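Side-chain contact in acyltransferase (Streptococcus pneumoniae, PDB 5UG1), which probably transfers acetyl groups onto peptidoglycan through its C-terminal catalytic domain, as a peptidoglycan O-acetyltransferase of a Gram-positive pathogen: residues V90-G95 against A103-A108. Numbering follows the deposited sequence.
Sequences VTPYEG and AIVEKA
Val105 packs its two methyl groups against Pro92 and Glu94. With CG1 anti to the backbone N (chi1 177°), CG1 is the methyl that meets both residues. Val105 CG1 lies 3.9 Å from CG of Pro92. The same methyl, Val105 CG1, is 3.8 Å from the backbone N of Glu94. The other methyl, CG2 of Val105, meets CB of Glu94 at 4.0 Å. Nearly one turn further along the helix, CB of Ala108 approaches CG of Pro92 more loosely, at 4.4 Å.

No direct hydrogen bond joins the two segments. A water bridges them instead, accepting from Glu94 N at 2.9 Å and donating to Glu106 OE2 at 2.5 Å. Asn128 also bonds to this carboxylate oxygen, and Lys132 forms a salt bridge with Glu106 OE1. These two partners probably hold the carboxylate in place for the water. The Glu94 chain bends at chi2 (66°), and its carboxylate turns away from the helix to accept from Asp96 N. The side chain of Glu94 lies about 8 Å from the bound methanesulfonic acid.

The contact is buried, and packs the loop after strand 86-90 against helix 102-118, the helix that follows it in the atypical alpha/beta hydrolase fold. The loop passes between the N-terminal part of this helix and helix 127-132, which Tyr93 touches.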
loop_
_atom_site.group_PDB
_atom_site.type_symbol
_atom_site.label_atom_id
_atom_site.label_comp_id
_atom_site.label_asym_id
_atom_site.label_seq_id
_atom_site.Cartn_x
_atom_site.Cartn_y
_atom_site.Cartn_z
ATOM N N VAL A 90 1.897 -2.217 -0.147
ATOM C CA VAL A 90 0.564 -2.728 -0.457
ATOM C C VAL A 90 0.494 -3.004 -1.960
ATOM O O VAL A 90 0.548 -2.075 -2.778
ATOM C CB VAL A 90 -0.532 -1.754 -0.015
ATOM C CG1 VAL A 90 -1.861 -2.505 0.134
ATOM C CG2 VAL A 90 -0.153 -1.079 1.294
ATOM N N THR A 91 0.371 -4.282 -2.332
ATOM C CA THR A 91 0.393 -4.648 -3.739
ATOM C C THR A 91 -0.867 -4.133 -4.434
ATOM O O THR A 91 -1.935 -4.049 -3.819
ATOM C CB THR A 91 0.496 -6.164 -3.919
ATOM O OG1 THR A 91 -0.554 -6.816 -3.189
ATOM C CG2 THR A 91 1.886 -6.702 -3.467
ATOM N N PRO A 92 -0.763 -3.748 -5.706
ATOM C CA PRO A 92 -1.925 -3.213 -6.414
ATOM C C PRO A 92 -2.754 -4.326 -7.037
ATOM O O PRO A 92 -2.274 -5.434 -7.275
ATOM C CB PRO A 92 -1.293 -2.324 -7.494
ATOM C CG PRO A 92 0.004 -2.986 -7.776
ATOM C CD PRO A 92 0.467 -3.644 -6.511
ATOM N N TYR A 93 -4.021 -4.007 -7.310
ATOM C CA TYR A 93 -4.930 -4.962 -7.941
ATOM C C TYR A 93 -5.746 -4.282 -9.031
ATOM O O TYR A 93 -6.564 -3.401 -8.741
ATOM C CB TYR A 93 -5.860 -5.601 -6.911
ATOM C CG TYR A 93 -6.863 -6.534 -7.532
ATOM C CD1 TYR A 93 -6.479 -7.783 -8.014
ATOM C CD2 TYR A 93 -8.202 -6.162 -7.654
ATOM C CE1 TYR A 93 -7.414 -8.637 -8.599
ATOM C CE2 TYR A 93 -9.135 -7.007 -8.226
ATOM C CZ TYR A 93 -8.736 -8.241 -8.703
ATOM O OH TYR A 93 -9.674 -9.077 -9.271
ATOM N N GLU A 94 -5.529 -4.714 -10.273
ATOM C CA GLU A 94 -6.383 -4.424 -11.426
ATOM C C GLU A 94 -7.115 -5.719 -11.782
ATOM O O GLU A 94 -6.495 -6.689 -12.237
ATOM C CB GLU A 94 -5.544 -3.902 -12.599
ATOM C CG GLU A 94 -6.206 -3.976 -13.986
ATOM C CD GLU A 94 -7.415 -3.060 -14.107
ATOM O OE1 GLU A 94 -7.219 -1.824 -14.155
ATOM O OE2 GLU A 94 -8.560 -3.573 -14.129
ATOM N N GLY A 95 -8.431 -5.744 -11.560
ATOM C CA GLY A 95 -9.177 -6.976 -11.729
ATOM C C GLY A 95 -9.538 -7.329 -13.156
ATOM O O GLY A 95 -9.816 -8.501 -13.432
ATOM N N ALA A 103 -1.244 -7.188 -17.144
ATOM C CA ALA A 103 -0.031 -7.979 -16.961
ATOM C C ALA A 103 1.061 -7.177 -16.264
ATOM O O ALA A 103 1.888 -7.751 -15.542
ATOM C CB ALA A 103 0.448 -8.508 -18.310
ATOM N N ILE A 104 1.064 -5.855 -16.451
ATOM C CA ILE A 104 2.020 -4.982 -15.774
ATOM C C ILE A 104 1.695 -4.881 -14.288
ATOM O O ILE A 104 2.583 -4.973 -13.431
ATOM C CB ILE A 104 2.020 -3.592 -16.434
ATOM C CG1 ILE A 104 2.254 -3.722 -17.937
ATOM C CG2 ILE A 104 3.068 -2.681 -15.797
ATOM C CD1 ILE A 104 1.971 -2.463 -18.673
ATOM N N VAL A 105 0.425 -4.639 -13.957
ATOM C CA VAL A 105 0.051 -4.565 -12.549
ATOM C C VAL A 105 0.401 -5.864 -11.855
ATOM O O VAL A 105 0.890 -5.868 -10.720
ATOM C CB VAL A 105 -1.442 -4.235 -12.396
ATOM C CG1 VAL A 105 -1.810 -4.244 -10.936
ATOM C CG2 VAL A 105 -1.751 -2.877 -13.007
ATOM N N GLU A 106 0.167 -6.987 -12.535
ATOM C CA GLU A 106 0.515 -8.280 -11.970
ATOM C C GLU A 106 2.015 -8.374 -11.753
ATOM O O GLU A 106 2.470 -8.744 -10.669
ATOM C CB GLU A 106 0.005 -9.402 -12.880
ATOM C CG GLU A 106 -1.516 -9.623 -12.772
ATOM C CD GLU A 106 -1.923 -10.002 -11.355
ATOM O OE1 GLU A 106 -1.528 -11.093 -10.902
ATOM O OE2 GLU A 106 -2.609 -9.210 -10.678
ATOM N N LYS A 107 2.800 -8.001 -12.770
ATOM C CA LYS A 107 4.251 -7.968 -12.612
ATOM C C LYS A 107 4.662 -7.057 -11.459
ATOM O O LYS A 107 5.579 -7.386 -10.698
ATOM C CB LYS A 107 4.916 -7.523 -13.920
ATOM C CG LYS A 107 5.000 -8.614 -15.008
ATOM C CD LYS A 107 5.436 -8.028 -16.368
ATOM C CE LYS A 107 5.477 -9.074 -17.470
ATOM N NZ LYS A 107 6.315 -8.624 -18.622
ATOM N N ALA A 108 3.990 -5.915 -11.296
ATOM C CA ALA A 108 4.355 -5.003 -10.211
ATOM C C ALA A 108 4.113 -5.650 -8.856
ATOM O O ALA A 108 4.986 -5.637 -7.980
ATOM C CB ALA A 108 3.580 -3.688 -10.328
HETATM O O HOH W 1 -3.849 -7.011 -11.034
#